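Long-range contacts in EvdO1 (Micromonospora carbonacea, PDB 4XBZ), which probably acts as a metal-dependent oxygenase of the phytanoyl-CoA dioxygenase family, catalysing an oxidative cyclization in orthosomycin biosynthesis: residues L280-R286 against W315-I321; A119-P125 against C288-R292; G136-I140 against F304-A309. One frame throughout, in Å; residues are numbered along the deposited sequence.

Contact 1 (L280-R286 against W315-I321)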
# COMPACT_ATOMS: atom_id res chain seq x y z
N LEU A 280 11.13 -19.00 -4.76
CA LEU A 280 11.23 -19.96 -3.67
C LEU A 280 10.32 -19.57 -2.50
O LEU A 280 9.61 -20.41 -1.93
CB LEU A 280 12.69 -20.11 -3.22
CG LEU A 280 13.61 -20.58 -4.35
CD1 LEU A 280 15.10 -20.47 -4.00
CD2 LEU A 280 13.26 -21.99 -4.78
N LYS A 281 10.30 -18.28 -2.16
CA LYS A 281 9.46 -17.84 -1.06
C LYS A 281 7.98 -17.88 -1.44
O LYS A 281 7.14 -18.12 -0.57
CB LYS A 281 9.86 -16.44 -0.59
CG LYS A 281 11.28 -16.38 -0.07
CD LYS A 281 11.62 -17.59 0.84
CE LYS A 281 10.76 -17.65 2.12
NZ LYS A 281 11.26 -16.76 3.22
N GLN A 282 7.67 -17.69 -2.72
CA GLN A 282 6.31 -17.88 -3.19
C GLN A 282 5.88 -19.33 -2.95
O GLN A 282 4.74 -19.60 -2.56
CB GLN A 282 6.18 -17.52 -4.67
CG GLN A 282 6.16 -16.02 -4.94
CD GLN A 282 6.18 -15.68 -6.43
OE1 GLN A 282 6.88 -16.32 -7.22
NE2 GLN A 282 5.43 -14.67 -6.80
N GLN A 283 6.80 -20.25 -3.19
CA GLN A 283 6.56 -21.67 -2.95
C GLN A 283 6.36 -21.94 -1.46
O GLN A 283 5.49 -22.73 -1.07
CB GLN A 283 7.71 -22.53 -3.48
CG GLN A 283 7.85 -22.65 -5.01
CD GLN A 283 8.68 -23.87 -5.38
OE1 GLN A 283 8.31 -25.00 -5.08
NE2 GLN A 283 9.84 -23.64 -5.99
N VAL A 284 7.17 -21.29 -0.63
CA VAL A 284 6.98 -21.33 0.82
C VAL A 284 5.56 -20.84 1.19
O VAL A 284 4.83 -21.52 1.92
CB VAL A 284 8.03 -20.46 1.56
CG1 VAL A 284 7.71 -20.38 3.05
CG2 VAL A 284 9.42 -20.98 1.32
N LEU A 285 5.16 -19.69 0.65
CA LEU A 285 3.84 -19.12 0.95
C LEU A 285 2.71 -20.08 0.57
O LEU A 285 1.77 -20.32 1.34
CB LEU A 285 3.64 -17.79 0.23
CG LEU A 285 2.37 -17.03 0.61
CD1 LEU A 285 2.42 -16.69 2.08
CD2 LEU A 285 2.18 -15.75 -0.21
N ARG A 286 2.81 -20.63 -0.64
CA ARG A 286 1.77 -21.52 -1.14
C ARG A 286 1.77 -22.83 -0.36
O ARG A 286 0.72 -23.42 -0.11
CB ARG A 286 1.94 -21.78 -2.64
CG ARG A 286 1.89 -20.52 -3.48
CD ARG A 286 2.12 -20.80 -4.95
NE ARG A 286 0.86 -21.10 -5.61
CZ ARG A 286 0.58 -22.27 -6.16
NH1 ARG A 286 1.48 -23.25 -6.14
NH2 ARG A 286 -0.59 -22.46 -6.75
N TRP A 315 6.90 -19.46 -9.02
CA TRP A 315 6.90 -20.63 -8.16
C TRP A 315 6.86 -21.93 -8.94
O TRP A 315 6.54 -22.98 -8.40
CB TRP A 315 5.72 -20.58 -7.20
CG TRP A 315 4.35 -20.63 -7.84
CD1 TRP A 315 3.76 -21.71 -8.42
CD2 TRP A 315 3.40 -19.56 -7.90
NE1 TRP A 315 2.50 -21.38 -8.85
CE2 TRP A 315 2.25 -20.07 -8.54
CE3 TRP A 315 3.40 -18.23 -7.47
CZ2 TRP A 315 1.12 -19.29 -8.78
CZ3 TRP A 315 2.28 -17.46 -7.70
CH2 TRP A 315 1.15 -17.99 -8.35
N VAL A 316 7.16 -21.85 -10.23
CA VAL A 316 7.33 -23.06 -11.02
C VAL A 316 8.73 -23.05 -11.64
O VAL A 316 9.13 -24.01 -12.28
CB VAL A 316 6.25 -23.17 -12.13
CG1 VAL A 316 4.85 -23.06 -11.52
CG2 VAL A 316 6.46 -22.12 -13.21
N ASP A 317 9.46 -21.95 -11.43
CA ASP A 317 10.80 -21.76 -12.01
C ASP A 317 11.82 -22.75 -11.49
O ASP A 317 12.84 -23.00 -12.15
CB ASP A 317 11.32 -20.35 -11.73
CG ASP A 317 10.61 -19.29 -12.53
OD1 ASP A 317 9.52 -19.57 -13.08
OD2 ASP A 317 11.15 -18.16 -12.61
N ARG A 318 11.58 -23.27 -10.30
CA ARG A 318 12.49 -24.21 -9.67
C ARG A 318 11.69 -25.47 -9.36
O ARG A 318 10.46 -25.43 -9.30
CB ARG A 318 13.13 -23.61 -8.40
CG ARG A 318 14.56 -23.04 -8.58
CD ARG A 318 14.64 -22.06 -9.74
NE ARG A 318 15.98 -21.52 -9.97
CZ ARG A 318 16.36 -20.87 -11.08
NH1 ARG A 318 15.49 -20.69 -12.07
NH2 ARG A 318 17.59 -20.41 -11.20
N PRO A 319 12.40 -26.61 -9.18
CA PRO A 319 11.75 -27.85 -8.75
C PRO A 319 11.14 -27.72 -7.35
O PRO A 319 11.56 -26.84 -6.60
CB PRO A 319 12.89 -28.87 -8.77
CG PRO A 319 14.16 -28.04 -8.74
CD PRO A 319 13.82 -26.81 -9.50
N GLU A 320 10.17 -28.58 -7.03
CA GLU A 320 9.47 -28.55 -5.74
C GLU A 320 10.43 -28.37 -4.56
O GLU A 320 11.38 -29.14 -4.40
CB GLU A 320 8.67 -29.83 -5.54
CG GLU A 320 7.57 -30.07 -6.56
CD GLU A 320 6.56 -28.95 -6.59
OE1 GLU A 320 5.93 -28.69 -5.54
OE2 GLU A 320 6.39 -28.34 -7.66
N ILE A 321 10.18 -27.34 -3.75
CA ILE A 321 11.02 -27.11 -2.59
C ILE A 321 10.83 -28.25 -1.60
O ILE A 321 9.73 -28.79 -1.45
CB ILE A 321 10.72 -25.74 -1.91
CG1 ILE A 321 9.25 -25.68 -1.45
CG2 ILE A 321 11.06 -24.58 -2.84
CD1 ILE A 321 8.94 -24.46 -0.60
O HOH W 1 5.41 -25.01 -6.95

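Contact 2 (A119-P125 against C288-R292)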
# COMPACT_ATOMS: atom_id res chain seq x y z
N ALA A 119 4.59 -22.58 10.63
CA ALA A 119 4.40 -22.59 9.18
C ALA A 119 2.94 -22.33 8.81
O ALA A 119 2.63 -21.53 7.94
CB ALA A 119 4.88 -23.90 8.59
N MET A 120 2.03 -23.01 9.50
CA MET A 120 0.60 -22.80 9.28
C MET A 120 0.18 -21.38 9.68
O MET A 120 -0.70 -20.77 9.05
CB MET A 120 -0.21 -23.84 10.06
CG MET A 120 0.04 -25.30 9.58
SD MET A 120 -1.26 -26.50 10.00
CE MET A 120 -1.23 -26.46 11.79
N LEU A 121 0.81 -20.84 10.72
CA LEU A 121 0.60 -19.45 11.11
C LEU A 121 1.00 -18.55 9.94
O LEU A 121 0.36 -17.53 9.68
CB LEU A 121 1.39 -19.10 12.38
CG LEU A 121 1.38 -17.63 12.86
CD1 LEU A 121 -0.04 -17.15 13.15
CD2 LEU A 121 2.28 -17.45 14.09
N ALA A 122 2.04 -18.96 9.22
CA ALA A 122 2.54 -18.17 8.11
C ALA A 122 1.59 -18.18 6.92
O ALA A 122 1.76 -17.42 5.99
CB ALA A 122 3.94 -18.65 7.70
N GLY A 123 0.57 -19.04 6.97
CA GLY A 123 -0.47 -19.04 5.95
C GLY A 123 -1.81 -18.52 6.43
O GLY A 123 -2.83 -18.67 5.76
N HIS A 124 -1.82 -17.92 7.62
CA HIS A 124 -3.03 -17.40 8.25
C HIS A 124 -3.72 -16.36 7.37
O HIS A 124 -3.15 -15.29 7.11
CB HIS A 124 -2.68 -16.79 9.62
CG HIS A 124 -3.87 -16.46 10.48
ND1 HIS A 124 -4.92 -15.67 10.04
CD2 HIS A 124 -4.16 -16.79 11.76
CE1 HIS A 124 -5.80 -15.54 11.01
NE2 HIS A 124 -5.37 -16.20 12.07
N PRO A 125 -4.95 -16.66 6.93
CA PRO A 125 -5.68 -15.91 5.90
C PRO A 125 -6.06 -14.48 6.32
O PRO A 125 -6.14 -13.63 5.43
CB PRO A 125 -6.94 -16.76 5.67
CG PRO A 125 -7.14 -17.47 6.98
CD PRO A 125 -5.77 -17.74 7.51
N CYS A 288 2.62 -23.10 2.83
CA CYS A 288 2.06 -22.84 4.16
C CYS A 288 0.55 -22.68 4.09
O CYS A 288 -0.18 -23.13 4.99
CB CYS A 288 2.69 -21.60 4.80
SG CYS A 288 4.46 -21.73 5.16
N ILE A 289 0.07 -22.05 3.02
CA ILE A 289 -1.36 -21.83 2.88
C ILE A 289 -2.04 -23.18 2.76
O ILE A 289 -3.09 -23.41 3.36
CB ILE A 289 -1.70 -20.94 1.66
CG1 ILE A 289 -1.27 -19.50 1.93
CG2 ILE A 289 -3.20 -20.96 1.39
CD1 ILE A 289 -1.41 -18.57 0.75
N GLN A 290 -1.43 -24.09 2.00
CA GLN A 290 -2.03 -25.39 1.74
C GLN A 290 -2.12 -26.28 2.99
O GLN A 290 -3.17 -26.85 3.27
CB GLN A 290 -1.26 -26.12 0.64
CG GLN A 290 -2.12 -27.12 -0.13
CD GLN A 290 -1.39 -27.69 -1.33
OE1 GLN A 290 -0.41 -28.43 -1.19
NE2 GLN A 290 -1.86 -27.34 -2.53
N MET A 291 -1.03 -26.40 3.75
CA MET A 291 -1.12 -27.24 4.94
C MET A 291 -2.05 -26.62 5.99
O MET A 291 -2.61 -27.34 6.82
CB MET A 291 0.26 -27.53 5.54
CG MET A 291 1.26 -26.39 5.51
SD MET A 291 2.90 -26.98 6.02
CE MET A 291 2.62 -27.21 7.76
N ARG A 292 -2.24 -25.30 5.96
CA ARG A 292 -3.19 -24.71 6.90
C ARG A 292 -4.61 -25.08 6.47
O ARG A 292 -5.51 -25.25 7.31
CB ARG A 292 -3.01 -23.19 7.00
CG ARG A 292 -4.00 -22.56 7.97
CD ARG A 292 -3.87 -21.05 8.10
NE ARG A 292 -4.73 -20.58 9.18
CZ ARG A 292 -4.29 -20.27 10.40
NH1 ARG A 292 -2.99 -20.35 10.68
NH2 ARG A 292 -5.14 -19.87 11.33

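Contact 3 (G136-I140 against F304-A309)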
# COMPACT_ATOMS: atom_id res chain seq x y z
N GLY A 136 0.44 -5.20 -0.97
CA GLY A 136 0.04 -5.45 -2.34
C GLY A 136 -0.10 -6.93 -2.70
O GLY A 136 0.30 -7.81 -1.93
N PRO A 137 -0.68 -7.20 -3.88
CA PRO A 137 -0.99 -8.53 -4.41
C PRO A 137 0.25 -9.38 -4.73
O PRO A 137 0.11 -10.59 -4.84
CB PRO A 137 -1.78 -8.21 -5.69
CG PRO A 137 -1.26 -6.86 -6.12
CD PRO A 137 -1.08 -6.13 -4.82
N ASN A 138 1.43 -8.77 -4.86
CA ASN A 138 2.64 -9.55 -5.15
C ASN A 138 3.50 -9.75 -3.91
O ASN A 138 4.73 -9.91 -4.02
CB ASN A 138 3.50 -8.87 -6.23
CG ASN A 138 2.69 -8.42 -7.43
OD1 ASN A 138 1.83 -9.15 -7.93
ND2 ASN A 138 2.95 -7.20 -7.90
N LEU A 139 2.88 -9.71 -2.74
CA LEU A 139 3.60 -9.88 -1.49
C LEU A 139 4.38 -11.21 -1.45
O LEU A 139 3.90 -12.25 -1.92
CB LEU A 139 2.65 -9.82 -0.30
CG LEU A 139 1.76 -11.04 -0.07
CD1 LEU A 139 2.09 -11.68 1.29
CD2 LEU A 139 0.30 -10.63 -0.13
N ILE A 140 5.58 -11.17 -0.91
CA ILE A 140 6.26 -12.40 -0.56
C ILE A 140 6.76 -12.32 0.88
O ILE A 140 7.06 -11.23 1.37
CB ILE A 140 7.43 -12.71 -1.51
CG1 ILE A 140 8.46 -11.57 -1.51
CG2 ILE A 140 6.93 -12.96 -2.93
CD1 ILE A 140 9.89 -12.07 -1.76
N PHE A 304 -6.45 -17.90 2.16
CA PHE A 304 -5.92 -16.83 1.32
C PHE A 304 -5.67 -17.27 -0.13
O PHE A 304 -5.05 -18.31 -0.39
CB PHE A 304 -4.62 -16.27 1.92
CG PHE A 304 -4.03 -15.13 1.12
CD1 PHE A 304 -4.73 -13.95 0.93
CD2 PHE A 304 -2.76 -15.24 0.56
CE1 PHE A 304 -4.20 -12.91 0.20
CE2 PHE A 304 -2.22 -14.20 -0.17
CZ PHE A 304 -2.94 -13.03 -0.34
N ASP A 305 -6.18 -16.46 -1.06
CA ASP A 305 -6.04 -16.68 -2.49
C ASP A 305 -4.90 -15.83 -3.04
O ASP A 305 -5.09 -14.65 -3.37
CB ASP A 305 -7.36 -16.34 -3.21
CG ASP A 305 -7.35 -16.72 -4.70
OD1 ASP A 305 -6.58 -17.61 -5.10
OD2 ASP A 305 -8.13 -16.12 -5.47
N TYR A 306 -3.70 -16.42 -3.14
CA TYR A 306 -2.50 -15.69 -3.56
C TYR A 306 -2.42 -15.53 -5.09
O TYR A 306 -2.22 -16.49 -5.82
CB TYR A 306 -1.25 -16.39 -3.03
CG TYR A 306 0.06 -15.69 -3.32
CD1 TYR A 306 0.25 -14.34 -3.05
CD2 TYR A 306 1.13 -16.40 -3.85
CE1 TYR A 306 1.48 -13.71 -3.31
CE2 TYR A 306 2.34 -15.80 -4.11
CZ TYR A 306 2.53 -14.47 -3.85
OH TYR A 306 3.78 -13.92 -4.13
N GLN A 307 -2.57 -14.30 -5.56
CA GLN A 307 -2.69 -14.03 -7.00
C GLN A 307 -1.87 -12.82 -7.43
O GLN A 307 -2.40 -11.74 -7.62
CB GLN A 307 -4.17 -13.80 -7.38
CG GLN A 307 -5.09 -15.02 -7.18
CD GLN A 307 -4.74 -16.19 -8.10
OE1 GLN A 307 -4.12 -16.01 -9.16
NE2 GLN A 307 -5.11 -17.40 -7.68
N PRO A 308 -0.56 -13.00 -7.58
CA PRO A 308 0.23 -11.85 -8.03
C PRO A 308 0.11 -11.65 -9.53
O PRO A 308 -0.44 -12.51 -10.20
CB PRO A 308 1.65 -12.22 -7.63
CG PRO A 308 1.65 -13.68 -7.52
CD PRO A 308 0.29 -14.09 -7.09
N ALA A 309 0.61 -10.53 -10.05
CA ALA A 309 0.66 -10.32 -11.50
C ALA A 309 1.40 -11.48 -12.16
O ALA A 309 2.34 -12.02 -11.58
CB ALA A 309 1.32 -9.01 -11.83
O HOH W 2 -2.47 -11.88 -4.08

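Contact 1 (L280-R286 against W315-I321)
Arg286 and Trp315 make the flat stack of this contact. The guanidinium lies over one face of the indole with its plane only 3° from the ring plane, and Arg286 CZ stands 3.8 Å from the centroid of the Trp315 five-membered ring, a cation-pi arrangement. The bend at chi3 (89°) brings both parts of the arginine onto the same face: Arg286 CD sits 3.5 Å from that centroid as a CH-pi contact, while Arg286 NE lies over the middle of the indole face, 3.4 Å from Trp315 CE2 on the bond the two rings share. The two nitrogens Arg286 NH1 and Trp315 NE1 are both donors, so their proximity reflects stacking rather than a bond. Gln282 meets the same indole differently. Gln282 CD approaches the ring edge 3.9 Å from Trp315 CE3, with the amide plane turned 71° from the ring.

The polar link across the contact is made by Gln283. Ile321 N donates to Gln283 OE1 at 3.3 Å, a long bond in which the donor stands above the carbonyl plane. A water that gives a 2.7 Å hydrogen bond to Trp315 O also donates weakly to Gln283 OE1, so the backbone at Trp315 and at Ile321 both converge on this oxygen, the former only weakly and through water. The Gln283 amide and Ile321 also lie alongside, pointing opposite ways, with Ile321 CG2 3.5 Å from Gln283 NE2.

Apolar packing fills the far end. Leu280 CD2 reaches Ile321 CG2 at 3.9 Å, and Val284 CG2 meets Ile321 CD1.

The loop 315-321 thus lies along one side of helix 275-293. Phe326 packs on Val284 and Ile321, and Tyr331 on Leu280. Gln282 touches Ile140 of strand 139-147, while its amide bonds Leu312 O and His314 N of the loop.

Contact 2 (A119-P125 against C288-R292)
Arg292 reaches Met120 and His124 through a fully extended chain: CG is anti to the backbone N (chi1 180°), and the chain runs straight on to NE before the guanidinium turns. This carries Arg292 NH1 to Met120 O, 2.8 Å away. The N-H points well at the oxygen (159°), which lies almost in the guanidinium plane, although the donor stands far above the carbonyl plane of Met120. Gly123 N bonds Met120 O from the opposite face at 3.0 Å, so one carbonyl is gripped by a turn amide and a charged group. His124 CA sits over one face of the guanidinium, toward its rim, and His124 CD2 comes within 3.3 Å of Arg292 NH2, the two planes 42° apart.

Here helix 275-293, which follows the double-stranded beta helix strands in sequence, packs on helix 116-121 and the type I turn Leu121-His124. His124 is the N-cap of the next helix, with ND1 accepting from Leu126 N. The two backbones come closest at Gly123, whose CA is 4.2 Å from Ile289 CA: a beta carbon there would fall 2.7 Å from Cys288 O.

Sulfur-bearing side chains pack the other end. Met291 CE meets Met120 CG at 3.7 Å, the chains crossing at about a right angle, and Cys288 SG lies 4.0 Å from Ala122 CB. Arg292 also makes salt bridges to Glu68 (through NH2) and Glu301 (through NE), which probably balance its charge, and Phe298 adds a cation-pi partner.

Contact 3 (G136-I140 against F304-A309)
Asn138 OD1 accepts a hydrogen bond from Ala309 N at 2.8 Å, with an N-H...O angle of 155° and the donor somewhat tilted from the amide carbonyl plane. Asn138 OD1 also lies 3.1 Å from Pro308 CB, so it is pressed against the ring as well as bonded beyond it. CG of Asn138 sits anti to its own carbonyl carbon (chi1 -47°), which swings the amide toward 304-309, and its ND2 is bonded to Glu265. An alanine here would lack the amide and is likely to leave Ala309 N without this acceptor, take one donor from Glu265 and open a gap beside Pro308.

A second polar link is made by Tyr306 OH, which donates a weak hydrogen bond of 2.8 Å to Leu139 O and receives one from Gln282 NE2. The phenol oxygen thus ties the start of strand 139-147 to helix 275-293. A water bridges Pro137 O and Gln307 N, accepting from Gln307 N at 2.8 Å.

The site is where helix 125-134 gives way, through Gly136 with its positive phi and a type I turn from Gly136 to Leu139, to strand 139-147 of the larger sheet of the double-stranded beta helix. The loop 304-309 runs across this entry at a steep angle, the two directions being 101° apart.

Proline and aromatic rings pack the rest. Pro308 CD lies over the centre of one face of the Tyr306 ring, while Pro308 CA makes a CA-H...O contact of 3.4 Å with Pro137 O. Leu139 CD2 comes within 4.0 Å of Phe304 CZ. From the second subunit, Tyr202 packs on Asn138 and Ala309, and Arg53 packs on Pro137.

The three contacts form a roughly even triangle, each pair of centres about 14 Å apart. Along the chain the segments come as 119-125, 136-140, 280-286, 288-292, 304-309 and 315-321, so every pair of contacts interleaves. Helix 275-293 carries one side of contacts 1 and 2, and the loops that follow it close contacts 1 and 3. Direct touches join them: Leu285 with Ala122 and Tyr306, Ile289 with Phe304, Trp315 with Pro308. The C-terminal part is thereby bound to the helix 116-121 turn and the start of strand 139-147. The nickel ligands His160, Asp162 and His244 belong to none of these segments.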